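Local coordinates for protein inorganic pyrophosphatase (Neisseria gonorrhoeae, PDB 5TEA) that probably catalyses the magnesium-dependent hydrolysis of inorganic pyrophosphate to two phosphate ions, working as a homohexamer, at residues 61-66 with 80-85. Sequence-based numbering, arbitrary orientation.
Sequences KPTNYG and DVLLVT. With CA (calcium ion), chain I.
Tyr65 and Leu82 face each other as a non-hydrogen-bonded pair where strands 64-66 and 80-83 run antiparallel in the central beta-sheet of the pyrophosphatase fold, beside the metal site. The hydrogen-bonded pairs are Gly66 with Val81 and Asn64 with Leu83. In the first, Gly66 N gives Val81 O a nearly straight bond of 2.8 Å. In the second, Leu83 N reaches Asn64 O on one face of the carbonyl plane while Thr63 OG1 donates to the same oxygen from the opposite face, at 2.7 Å.

The tyrosine side chain crosses that of Leu82 obliquely, with CG anti to the backbone N (chi1 -163°). Tyr65 CD1 rests 3.7 Å from Leu82 CD2. The far end of the ring passes Asp80, ring and carboxylate planes 35° apart. That carboxylate binds calcium through OD2, in a site completed by the side chains of Asp73, Asp77 and Asp112, the backbone O of Glu78 and two waters; Lys114 also donates to OD2. Tyr65, predicted to bind substrate, has its OH 3.1 Å from Asp80 OD2, and a water lies 2.6 Å from Tyr65 OH. Beyond Leu82, helix 137-149 packs on the same side through Ile143 and Phe147.

On the other face, the Asn64 side chain starts off the sheet and its amide end bends toward segment 80-85. Its OD1 accepts from the backbone N-H groups of Ala34 and Leu89, which fixes the flip of the amide and directs ND2 to two acceptors: Leu83 O at 3.0 Å, tilted from the amide plane, and the Thr85 hydroxyl, itself hydrogen-bonded to Gln87 O, with OG1 almost in that plane, 2.8 Å from Asn64 ND2.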
loop_
_atom_site.group_PDB
_atom_site.type_symbol
_atom_site.label_atom_id
_atom_site.label_comp_id
_atom_site.label_asym_id
_atom_site.label_seq_id
_atom_site.Cartn_x
_atom_site.Cartn_y
_atom_site.Cartn_z
ATOM N N LYS B 61 14.614 2.037 5.831
ATOM C CA LYS B 61 15.607 1.002 5.544
ATOM C C LYS B 61 15.557 0.622 4.067
ATOM O O LYS B 61 14.470 0.339 3.542
ATOM C CB LYS B 61 15.375 -0.245 6.400
ATOM C CG LYS B 61 15.710 -0.079 7.865
ATOM C CD LYS B 61 17.188 0.272 8.069
ATOM C CE LYS B 61 17.375 1.321 9.169
ATOM N NZ LYS B 61 18.754 1.911 9.180
ATOM N N PRO B 62 16.701 0.591 3.366
ATOM C CA PRO B 62 16.673 0.238 1.938
ATOM C C PRO B 62 16.546 -1.253 1.676
ATOM O O PRO B 62 16.195 -1.633 0.548
ATOM C CB PRO B 62 18.021 0.776 1.419
ATOM C CG PRO B 62 18.931 0.704 2.627
ATOM C CD PRO B 62 18.043 1.016 3.806
ATOM N N THR B 63 16.847 -2.106 2.659
ATOM C CA THR B 63 16.646 -3.550 2.569
ATOM C C THR B 63 15.931 -3.995 3.830
ATOM O O THR B 63 15.799 -3.230 4.776
ATOM C CB THR B 63 17.970 -4.320 2.468
ATOM O OG1 THR B 63 18.613 -4.293 3.753
ATOM C CG2 THR B 63 18.891 -3.673 1.426
ATOM N N ASN B 64 15.498 -5.252 3.866
ATOM C CA ASN B 64 15.067 -5.792 5.149
ATOM C C ASN B 64 16.277 -5.847 6.072
ATOM O O ASN B 64 17.423 -5.925 5.616
ATOM C CB ASN B 64 14.450 -7.182 4.983
ATOM C CG ASN B 64 13.348 -7.203 3.958
ATOM O OD1 ASN B 64 12.224 -6.733 4.216
ATOM N ND2 ASN B 64 13.642 -7.759 2.788
ATOM N N TYR B 65 16.021 -5.783 7.377
ATOM C CA TYR B 65 17.087 -5.724 8.367
ATOM C C TYR B 65 16.861 -6.812 9.403
ATOM O O TYR B 65 15.779 -6.897 9.990
ATOM C CB TYR B 65 17.112 -4.346 9.034
ATOM C CG TYR B 65 18.378 -4.000 9.782
ATOM C CD1 TYR B 65 19.446 -3.380 9.135
ATOM C CD2 TYR B 65 18.490 -4.242 11.147
ATOM C CE1 TYR B 65 20.595 -3.042 9.820
ATOM C CE2 TYR B 65 19.641 -3.895 11.842
ATOM C CZ TYR B 65 20.685 -3.295 11.168
ATOM O OH TYR B 65 21.828 -2.936 11.839
ATOM N N GLY B 66 17.869 -7.651 9.629
ATOM C CA GLY B 66 17.705 -8.711 10.610
ATOM C C GLY B 66 18.971 -9.079 11.354
ATOM O O GLY B 66 19.934 -8.310 11.357
ATOM N N ASP B 80 24.339 -8.152 12.460
ATOM C CA ASP B 80 23.214 -7.669 11.677
ATOM C C ASP B 80 23.237 -8.247 10.267
ATOM O O ASP B 80 24.272 -8.691 9.764
ATOM C CB ASP B 80 23.222 -6.149 11.578
ATOM C CG ASP B 80 23.338 -5.480 12.914
ATOM O OD1 ASP B 80 22.571 -5.816 13.849
ATOM O OD2 ASP B 80 24.203 -4.594 13.002
ATOM N N VAL B 81 22.065 -8.232 9.631
ATOM C CA VAL B 81 21.855 -8.784 8.294
ATOM C C VAL B 81 21.075 -7.783 7.453
ATOM O O VAL B 81 20.038 -7.274 7.897
ATOM C CB VAL B 81 21.091 -10.122 8.329
ATOM C CG1 VAL B 81 20.822 -10.624 6.896
ATOM C CG2 VAL B 81 21.873 -11.167 9.117
ATOM N N LEU B 82 21.584 -7.502 6.250
ATOM C CA LEU B 82 20.849 -6.827 5.189
ATOM C C LEU B 82 20.298 -7.912 4.266
ATOM O O LEU B 82 21.059 -8.563 3.547
ATOM C CB LEU B 82 21.766 -5.863 4.435
ATOM C CG LEU B 82 22.545 -4.886 5.335
ATOM C CD1 LEU B 82 23.380 -3.921 4.497
ATOM C CD2 LEU B 82 21.581 -4.097 6.241
ATOM N N LEU B 83 18.978 -8.122 4.301
ATOM C CA LEU B 83 18.324 -9.169 3.529
ATOM C C LEU B 83 17.572 -8.520 2.378
ATOM O O LEU B 83 16.626 -7.753 2.606
ATOM C CB LEU B 83 17.370 -9.978 4.407
ATOM C CG LEU B 83 16.587 -11.077 3.676
ATOM C CD1 LEU B 83 17.511 -12.255 3.369
ATOM C CD2 LEU B 83 15.386 -11.512 4.507
ATOM N N VAL B 84 17.994 -8.819 1.157
ATOM C CA VAL B 84 17.475 -8.165 -0.041
ATOM C C VAL B 84 16.364 -9.022 -0.636
ATOM O O VAL B 84 16.574 -10.196 -0.946
ATOM C CB VAL B 84 18.595 -7.919 -1.062
ATOM C CG1 VAL B 84 18.036 -7.336 -2.366
ATOM C CG2 VAL B 84 19.681 -7.009 -0.441
ATOM N N THR B 85 15.177 -8.439 -0.785
ATOM C CA THR B 85 14.048 -9.084 -1.437
ATOM C C THR B 85 13.361 -8.062 -2.331
ATOM O O THR B 85 13.534 -6.854 -2.165
ATOM C CB THR B 85 12.995 -9.625 -0.440
ATOM O OG1 THR B 85 12.483 -8.542 0.343
ATOM C CG2 THR B 85 13.567 -10.702 0.488
HETATM CA CA CA I . 25.716 -5.192 15.115
HETATM O O HOH W 1 21.748 -2.524 14.420
HETATM O O HOH W 2 26.728 -6.412 13.313
HETATM O O HOH W 3 24.271 -3.810 15.092
#